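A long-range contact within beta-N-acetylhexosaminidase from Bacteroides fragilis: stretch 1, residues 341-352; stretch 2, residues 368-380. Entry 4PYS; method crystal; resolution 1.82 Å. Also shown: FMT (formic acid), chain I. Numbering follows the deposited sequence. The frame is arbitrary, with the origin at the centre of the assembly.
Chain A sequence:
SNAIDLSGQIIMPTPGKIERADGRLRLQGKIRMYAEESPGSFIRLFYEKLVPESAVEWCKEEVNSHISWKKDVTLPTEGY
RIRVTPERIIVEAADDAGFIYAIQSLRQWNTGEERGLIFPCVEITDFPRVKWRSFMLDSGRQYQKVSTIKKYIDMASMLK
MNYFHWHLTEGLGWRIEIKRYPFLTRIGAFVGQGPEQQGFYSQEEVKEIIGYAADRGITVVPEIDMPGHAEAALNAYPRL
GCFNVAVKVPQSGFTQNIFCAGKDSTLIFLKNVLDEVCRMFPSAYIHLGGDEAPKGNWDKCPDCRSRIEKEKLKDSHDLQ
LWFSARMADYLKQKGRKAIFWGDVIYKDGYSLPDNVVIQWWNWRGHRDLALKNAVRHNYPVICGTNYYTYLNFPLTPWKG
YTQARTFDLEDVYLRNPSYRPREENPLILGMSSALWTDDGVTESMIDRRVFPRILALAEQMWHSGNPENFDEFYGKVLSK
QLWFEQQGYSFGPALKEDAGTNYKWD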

ATOM      1  N   TRP A 341       8.027   8.996  -7.710  1.00 27.60           N
ATOM      2  CA  TRP A 341       8.464   7.878  -8.548  1.00 29.74           C
ATOM      3  C   TRP A 341       9.908   8.108  -9.000  1.00 29.05           C
ATOM      4  O   TRP A 341      10.330   9.248  -9.174  1.00 31.84           O
ATOM      5  CB  TRP A 341       7.553   7.719  -9.769  1.00 24.91           C
ATOM      6  CG  TRP A 341       6.125   7.367  -9.414  1.00 23.05           C
ATOM      7  CD1 TRP A 341       5.019   8.160  -9.568  1.00 29.14           C
ATOM      8  CD2 TRP A 341       5.664   6.144  -8.840  1.00 24.31           C
ATOM      9  NE1 TRP A 341       3.898   7.498  -9.128  1.00 27.41           N
ATOM     10  CE2 TRP A 341       4.268   6.255  -8.680  1.00 24.17           C
ATOM     11  CE3 TRP A 341       6.292   4.959  -8.458  1.00 21.63           C
ATOM     12  CZ2 TRP A 341       3.497   5.227  -8.146  1.00 23.26           C
ATOM     13  CZ3 TRP A 341       5.519   3.931  -7.931  1.00 22.98           C
ATOM     14  CH2 TRP A 341       4.137   4.072  -7.778  1.00 24.55           C
ATOM     15  N   GLY A 342      10.664   7.027  -9.191  1.00 26.54           N
ATOM     16  CA  GLY A 342      12.092   7.140  -9.452  1.00 33.72           C
ATOM     17  C   GLY A 342      12.519   7.849 -10.734  1.00 36.57           C
ATOM     18  O   GLY A 342      13.681   8.258 -10.838  1.00 39.29           O
ATOM     19  N   ASP A 343      11.608   7.989 -11.703  1.00 34.59           N
ATOM     20  CA  ASP A 343      11.891   8.720 -12.956  1.00 38.71           C
ATOM     21  C   ASP A 343      12.570  10.046 -12.694  1.00 49.29           C
ATOM     22  O   ASP A 343      13.453  10.482 -13.441  1.00 48.82           O
ATOM     23  CB  ASP A 343      10.599   9.107 -13.673  1.00 47.96           C
ATOM     24  CG  ASP A 343       9.697   7.949 -13.925  1.00 49.76           C
ATOM     25  OD1 ASP A 343       9.096   7.461 -12.949  1.00 39.07           O
ATOM     26  OD2 ASP A 343       9.558   7.561 -15.102  1.00 58.69           O
ATOM     27  N   VAL A 344      12.089  10.701 -11.644  1.00 50.87           N
ATOM     28  CA  VAL A 344      12.483  12.056 -11.268  1.00 54.28           C
ATOM     29  C   VAL A 344      13.994  12.239 -11.231  1.00 53.24           C
ATOM     30  O   VAL A 344      14.518  13.306 -11.583  1.00 52.15           O
ATOM     31  CB  VAL A 344      11.881  12.405  -9.884  1.00 51.30           C
ATOM     32  CG1 VAL A 344      12.290  13.773  -9.429  1.00 59.51           C
ATOM     33  CG2 VAL A 344      10.383  12.330  -9.944  1.00 53.13           C
ATOM     34  N   ILE A 345      14.687  11.176 -10.830  1.00 48.18           N
ATOM     35  CA  ILE A 345      16.115  11.245 -10.561  1.00 51.37           C
ATOM     36  C   ILE A 345      16.964  10.374 -11.493  1.00 45.55           C
ATOM     37  O   ILE A 345      18.090   9.990 -11.149  1.00 47.58           O
ATOM     38  CB  ILE A 345      16.405  10.888  -9.096  1.00 48.52           C
ATOM     39  CG1 ILE A 345      16.125   9.410  -8.834  1.00 45.96           C
ATOM     40  CG2 ILE A 345      15.551  11.745  -8.170  1.00 50.15           C
ATOM     41  CD1 ILE A 345      16.624   8.939  -7.491  1.00 42.50           C
ATOM     42  N   TYR A 346      16.433  10.075 -12.677  1.00 42.88           N
ATOM     43  CA  TYR A 346      17.219   9.383 -13.697  1.00 44.68           C
ATOM     44  C   TYR A 346      18.401  10.258 -14.078  1.00 42.86           C
ATOM     45  O   TYR A 346      19.512   9.767 -14.274  1.00 45.22           O
ATOM     46  CB  TYR A 346      16.383   9.095 -14.943  1.00 42.72           C
ATOM     47  CG  TYR A 346      15.431   7.925 -14.817  1.00 39.23           C
ATOM     48  CD1 TYR A 346      15.506   7.042 -13.745  1.00 42.29           C
ATOM     49  CD2 TYR A 346      14.464   7.698 -15.786  1.00 44.42           C
ATOM     50  CE1 TYR A 346      14.630   5.971 -13.640  1.00 41.50           C
ATOM     51  CE2 TYR A 346      13.592   6.636 -15.693  1.00 39.18           C
ATOM     52  CZ  TYR A 346      13.679   5.778 -14.620  1.00 39.46           C
ATOM     53  OH  TYR A 346      12.798   4.729 -14.542  1.00 36.77           O
ATOM     54  N   LYS A 347      18.149  11.560 -14.164  1.00 47.64           N
ATOM     55  CA  LYS A 347      19.188  12.529 -14.489  1.00 50.10           C
ATOM     56  C   LYS A 347      19.414  13.473 -13.315  1.00 52.68           C
ATOM     57  O   LYS A 347      18.463  13.919 -12.672  1.00 59.95           O
ATOM     58  CB  LYS A 347      18.797  13.335 -15.730  1.00 54.02           C
ATOM     59  CG  LYS A 347      18.755  12.524 -17.017  1.00 58.21           C
ATOM     60  N   ASP A 348      20.677  13.771 -13.036  1.00 59.42           N
ATOM     61  CA  ASP A 348      21.019  14.709 -11.975  1.00 68.50           C
ATOM     62  C   ASP A 348      20.537  16.111 -12.339  1.00 73.54           C
ATOM     63  O   ASP A 348      20.252  16.397 -13.501  1.00 68.60           O
ATOM     64  CB  ASP A 348      22.527  14.719 -11.735  1.00 70.75           C
ATOM     65  CG  ASP A 348      23.081  13.335 -11.459  1.00 73.67           C
ATOM     66  OD1 ASP A 348      22.361  12.511 -10.856  1.00 69.06           O
ATOM     67  OD2 ASP A 348      24.238  13.067 -11.849  1.00 80.46           O
ATOM     68  N   GLY A 349      20.438  16.981 -11.342  1.00 75.44           N
ATOM     69  CA  GLY A 349      20.008  18.346 -11.581  1.00 78.31           C
ATOM     70  C   GLY A 349      19.679  19.040 -10.282  1.00 76.16           C
ATOM     71  O   GLY A 349      20.343  18.805  -9.268  1.00 71.48           O
ATOM     72  N   TYR A 350      18.655  19.891 -10.315  1.00 77.89           N
ATOM     73  CA  TYR A 350      18.204  20.615  -9.132  1.00 74.00           C
ATOM     74  C   TYR A 350      18.005  19.639  -7.983  1.00 71.74           C
ATOM     75  O   TYR A 350      17.313  18.631  -8.128  1.00 64.68           O
ATOM     76  CB  TYR A 350      16.905  21.368  -9.424  1.00 72.65           C
ATOM     77  CG  TYR A 350      16.583  22.415  -8.387  1.00 74.91           C
ATOM     78  CD1 TYR A 350      15.871  22.087  -7.241  1.00 72.44           C
ATOM     79  CD2 TYR A 350      17.004  23.729  -8.547  1.00 80.30           C
ATOM     80  CE1 TYR A 350      15.584  23.040  -6.287  1.00 73.42           C
ATOM     81  CE2 TYR A 350      16.718  24.690  -7.600  1.00 81.60           C
ATOM     82  CZ  TYR A 350      16.008  24.338  -6.472  1.00 79.03           C
ATOM     83  OH  TYR A 350      15.721  25.289  -5.521  1.00 83.14           O
ATOM     84  N   SER A 351      18.635  19.920  -6.849  1.00 73.79           N
ATOM     85  CA  SER A 351      18.645  18.949  -5.766  1.00 74.18           C
ATOM     86  C   SER A 351      17.379  18.973  -4.919  1.00 68.03           C
ATOM     87  O   SER A 351      16.881  20.032  -4.530  1.00 70.02           O
ATOM     88  CB  SER A 351      19.884  19.107  -4.885  1.00 80.90           C
ATOM     89  OG  SER A 351      20.064  17.945  -4.094  1.00 84.99           O
ATOM     90  N   LEU A 352      16.871  17.779  -4.645  1.00 63.35           N
ATOM     91  CA  LEU A 352      15.655  17.601  -3.873  1.00 52.23           C
ATOM     92  C   LEU A 352      15.962  17.648  -2.382  1.00 54.46           C
ATOM     93  O   LEU A 352      17.020  17.188  -1.953  1.00 57.15           O
ATOM     94  CB  LEU A 352      15.007  16.272  -4.255  1.00 48.10           C
ATOM     95  CG  LEU A 352      14.591  16.234  -5.725  1.00 50.54           C
ATOM     96  CD1 LEU A 352      14.255  14.826  -6.181  1.00 46.68           C
ATOM     97  CD2 LEU A 352      13.402  17.149  -5.937  1.00 54.12           C
ATOM     98  N   ASP A 368      18.149  -0.916 -12.285  1.00 34.46           N
ATOM     99  CA  ASP A 368      18.282  -0.305 -10.961  1.00 34.47           C
ATOM    100  C   ASP A 368      18.755   1.154 -10.984  1.00 35.61           C
ATOM    101  O   ASP A 368      19.283   1.644  -9.983  1.00 35.73           O
ATOM    102  CB  ASP A 368      19.206  -1.138 -10.070  1.00 34.74           C
ATOM    103  CG  ASP A 368      20.590  -1.292 -10.654  1.00 45.55           C
ATOM    104  OD1 ASP A 368      20.746  -1.100 -11.879  1.00 47.09           O
ATOM    105  OD2 ASP A 368      21.520  -1.617  -9.888  1.00 54.04           O
ATOM    106  N   LEU A 369      18.550   1.847 -12.106  1.00 35.95           N
ATOM    107  CA  LEU A 369      18.993   3.238 -12.236  1.00 39.39           C
ATOM    108  C   LEU A 369      18.503   4.129 -11.089  1.00 41.37           C
ATOM    109  O   LEU A 369      19.281   4.881 -10.510  1.00 39.65           O
ATOM    110  CB  LEU A 369      18.572   3.836 -13.588  1.00 38.97           C
ATOM    111  CG  LEU A 369      19.018   5.283 -13.854  1.00 41.22           C
ATOM    112  CD1 LEU A 369      20.519   5.419 -13.681  1.00 44.07           C
ATOM    113  CD2 LEU A 369      18.609   5.743 -15.240  1.00 43.35           C
ATOM    114  N   ALA A 370      17.219   4.040 -10.754  1.00 36.00           N
ATOM    115  CA  ALA A 370      16.667   4.904  -9.709  1.00 36.89           C
ATOM    116  C   ALA A 370      17.234   4.552  -8.344  1.00 35.84           C
ATOM    117  O   ALA A 370      17.506   5.433  -7.522  1.00 36.78           O
ATOM    118  CB  ALA A 370      15.163   4.813  -9.677  1.00 36.05           C
ATOM    119  N   LEU A 371      17.382   3.259  -8.097  1.00 31.46           N
ATOM    120  CA  LEU A 371      17.997   2.789  -6.868  1.00 33.66           C
ATOM    121  C   LEU A 371      19.413   3.349  -6.754  1.00 41.23           C
ATOM    122  O   LEU A 371      19.806   3.861  -5.707  1.00 36.15           O
ATOM    123  CB  LEU A 371      18.042   1.259  -6.850  1.00 34.99           C
ATOM    124  CG  LEU A 371      18.839   0.651  -5.697  1.00 41.64           C
ATOM    125  CD1 LEU A 371      18.180   1.003  -4.397  1.00 37.77           C
ATOM    126  CD2 LEU A 371      18.959  -0.860  -5.831  1.00 43.05           C
ATOM    127  N   LYS A 372      20.178   3.256  -7.838  1.00 42.14           N
ATOM    128  CA  LYS A 372      21.557   3.748  -7.831  1.00 42.57           C
ATOM    129  C   LYS A 372      21.660   5.261  -7.614  1.00 44.88           C
ATOM    130  O   LYS A 372      22.529   5.730  -6.880  1.00 41.94           O
ATOM    131  CB  LYS A 372      22.290   3.337  -9.113  1.00 47.72           C
ATOM    132  CG  LYS A 372      22.785   1.893  -9.105  1.00 51.49           C
ATOM    133  CD  LYS A 372      23.833   1.627 -10.190  1.00 64.66           C
ATOM    134  CE  LYS A 372      23.207   1.298 -11.545  1.00 69.92           C
ATOM    135  NZ  LYS A 372      22.909   2.507 -12.366  1.00 74.58           N
ATOM    136  N   ASN A 373      20.780   6.032  -8.243  1.00 41.37           N
ATOM    137  CA  ASN A 373      20.845   7.487  -8.092  1.00 36.93           C
ATOM    138  C   ASN A 373      20.309   7.962  -6.744  1.00 37.35           C
ATOM    139  O   ASN A 373      20.763   8.969  -6.203  1.00 43.16           O
ATOM    140  CB  ASN A 373      20.136   8.187  -9.250  1.00 41.84           C
ATOM    141  CG  ASN A 373      20.911   8.074 -10.547  1.00 46.75           C
ATOM    142  OD1 ASN A 373      22.023   7.553 -10.564  1.00 46.53           O
ATOM    143  ND2 ASN A 373      20.330   8.561 -11.638  1.00 45.45           N
ATOM    144  N   ALA A 374      19.345   7.227  -6.201  1.00 35.44           N
ATOM    145  CA  ALA A 374      18.845   7.528  -4.866  1.00 33.63           C
ATOM    146  C   ALA A 374      19.940   7.348  -3.809  1.00 42.37           C
ATOM    147  O   ALA A 374      20.067   8.175  -2.908  1.00 39.38           O
ATOM    148  CB  ALA A 374      17.632   6.679  -4.542  1.00 33.37           C
ATOM    149  N   VAL A 375      20.735   6.284  -3.913  1.00 40.17           N
ATOM    150  CA  VAL A 375      21.834   6.106  -2.960  1.00 48.86           C
ATOM    151  C   VAL A 375      22.916   7.192  -3.107  1.00 49.18           C
ATOM    152  O   VAL A 375      23.451   7.666  -2.105  1.00 57.07           O
ATOM    153  CB  VAL A 375      22.462   4.672  -2.977  1.00 56.31           C
ATOM    154  CG1 VAL A 375      21.393   3.609  -3.058  1.00 52.98           C
ATOM    155  CG2 VAL A 375      23.475   4.504  -4.101  1.00 62.61           C
ATOM    156  N   ARG A 376      23.216   7.601  -4.343  1.00 50.23           N
ATOM    157  CA  ARG A 376      24.207   8.655  -4.600  1.00 52.30           C
ATOM    158  C   ARG A 376      23.801   9.964  -3.944  1.00 49.27           C
ATOM    159  O   ARG A 376      24.650  10.760  -3.554  1.00 54.17           O
ATOM    160  CB  ARG A 376      24.372   8.910  -6.104  1.00 58.55           C
ATOM    161  CG  ARG A 376      25.138   7.848  -6.887  1.00 60.41           C
ATOM    162  CD  ARG A 376      25.143   8.158  -8.390  1.00 58.38           C
ATOM    163  NE  ARG A 376      25.862   9.387  -8.711  1.00 62.00           N
ATOM    164  CZ  ARG A 376      25.286  10.563  -8.954  1.00 66.58           C
ATOM    165  NH1 ARG A 376      26.033  11.623  -9.236  1.00 63.95           N
ATOM    166  NH2 ARG A 376      23.964  10.684  -8.919  1.00 66.03           N
ATOM    167  N   HIS A 377      22.495  10.186  -3.842  1.00 42.90           N
ATOM    168  CA  HIS A 377      21.958  11.444  -3.332  1.00 46.53           C
ATOM    169  C   HIS A 377      21.427  11.309  -1.909  1.00 42.66           C
ATOM    170  O   HIS A 377      20.839  12.250  -1.371  1.00 47.66           O
ATOM    171  CB  HIS A 377      20.837  11.944  -4.250  1.00 48.66           C
ATOM    172  CG  HIS A 377      21.322  12.511  -5.549  1.00 58.07           C
ATOM    173  ND1 HIS A 377      21.906  13.757  -5.647  1.00 63.94           N
ATOM    174  CD2 HIS A 377      21.301  12.008  -6.808  1.00 61.14           C
ATOM    175  CE1 HIS A 377      22.231  13.993  -6.906  1.00 66.28           C
ATOM    176  NE2 HIS A 377      21.873  12.947  -7.631  1.00 65.17           N
ATOM    177  N   ASN A 378      21.616  10.131  -1.319  1.00 40.30           N
ATOM    178  CA  ASN A 378      21.171   9.857   0.050  1.00 46.22           C
ATOM    179  C   ASN A 378      19.645   9.904   0.246  1.00 47.54           C
ATOM    180  O   ASN A 378      19.171  10.296   1.313  1.00 43.32           O
ATOM    181  CB  ASN A 378      21.858  10.826   1.024  1.00 54.88           C
ATOM    182  CG  ASN A 378      22.003  10.257   2.422  1.00 64.41           C
ATOM    183  OD1 ASN A 378      22.508   9.149   2.607  1.00 66.38           O
ATOM    184  ND2 ASN A 378      21.574  11.026   3.418  1.00 68.89           N
ATOM    185  N   TYR A 379      18.883   9.518  -0.781  1.00 39.74           N
ATOM    186  CA  TYR A 379      17.425   9.444  -0.673  1.00 35.44           C
ATOM    187  C   TYR A 379      17.025   8.037  -0.250  1.00 33.10           C
ATOM    188  O   TYR A 379      17.483   7.063  -0.845  1.00 34.85           O
ATOM    189  CB  TYR A 379      16.743   9.719  -2.023  1.00 37.78           C
ATOM    190  CG  TYR A 379      17.055  11.049  -2.691  1.00 39.48           C
ATOM    191  CD1 TYR A 379      17.248  12.206  -1.950  1.00 45.35           C
ATOM    192  CD2 TYR A 379      17.122  11.141  -4.081  1.00 44.80           C
ATOM    193  CE1 TYR A 379      17.522  13.420  -2.575  1.00 51.32           C
ATOM    194  CE2 TYR A 379      17.393  12.344  -4.713  1.00 50.68           C
ATOM    195  CZ  TYR A 379      17.596  13.481  -3.956  1.00 53.98           C
ATOM    196  OH  TYR A 379      17.867  14.683  -4.580  1.00 61.95           O
ATOM    197  N   PRO A 380      16.145   7.920   0.759  1.00 29.82           N
ATOM    198  CA  PRO A 380      15.566   6.606   1.085  1.00 29.34           C
ATOM    199  C   PRO A 380      14.761   6.057  -0.087  1.00 30.80           C
ATOM    200  O   PRO A 380      14.234   6.841  -0.883  1.00 29.81           O
ATOM    201  CB  PRO A 380      14.622   6.912   2.253  1.00 30.74           C
ATOM    202  CG  PRO A 380      15.104   8.207   2.822  1.00 36.10           C
ATOM    203  CD  PRO A 380      15.677   8.979   1.669  1.00 34.67           C
TER
HETATM  204  C   FMT I 607      12.631   3.856 -11.438  1.00 21.57           C
HETATM  205  O1  FMT I 607      12.310   3.614 -12.591  1.00 35.45           O
HETATM  206  O2  FMT I 607      11.870   4.336 -10.608  1.00 36.51           O
HETATM  207  O   HOH W   1      17.843  15.890  -7.584  1.00 59.75           O

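The helix of residues 369-376 packs against an irregular segment that begins with a short 3-10 turn, and the two bury 572 Å² between them. At the centre is Asn373, whose side chain points toward the loop and is buried. Its ND2 donates to the carbonyl O of Ile345 at 2.7 Å, with a nearly straight N-H...O angle of 163°, and the carbonyl O of Tyr346 lies 3.0 Å from the same ND2 of Asn373. Neither the O of Ile345 nor that of Tyr346 is taken by a backbone hydrogen bond within its own stretch; the short Asn373 side chain brings ND2 to the O of Ile345, and its amide nitrogen can donate.

Around this polar centre the packing is apolar. Ile345 (chi1 p, chi2 t) points toward the helix and places CD1 3.8 Å from CB of Ala374, while its CG2 lies 4.0 Å from CE2 of Tyr379. Small residues let the segments approach closely: CA of Gly342 sits 3.9 Å from CB of Ala370, and a CB on Gly342 would clash with that methyl. The Tyr346 ring meets CB of Ala370 at its edge, and its CD1 lies 3.7 Å from CD2 of Leu369. OH of Tyr346 donates to O1 of the formic acid at a very short 2.3 Å.

Nearer the solvent, charge takes over. OD1 of Asp348 accepts from NH2 of Arg376 at 3.1 Å, a salt bridge, and from NE2 of His377 at 3.3 Å, along an almost linear N-H...O path of 176° near the imidazole plane. One carboxylate oxygen thus serves two donors, one on the last helical residue and one on the residue after it.

Tyr379, beyond the Schellman turn at Asn378, points toward the loop and reaches its far end: its CZ packs 3.8 Å from CB of Leu352, and its OH hydrogen-bonds at 3.2 Å to the O of water 1, which donates to the carbonyl O of Tyr350 at 2.8 Å.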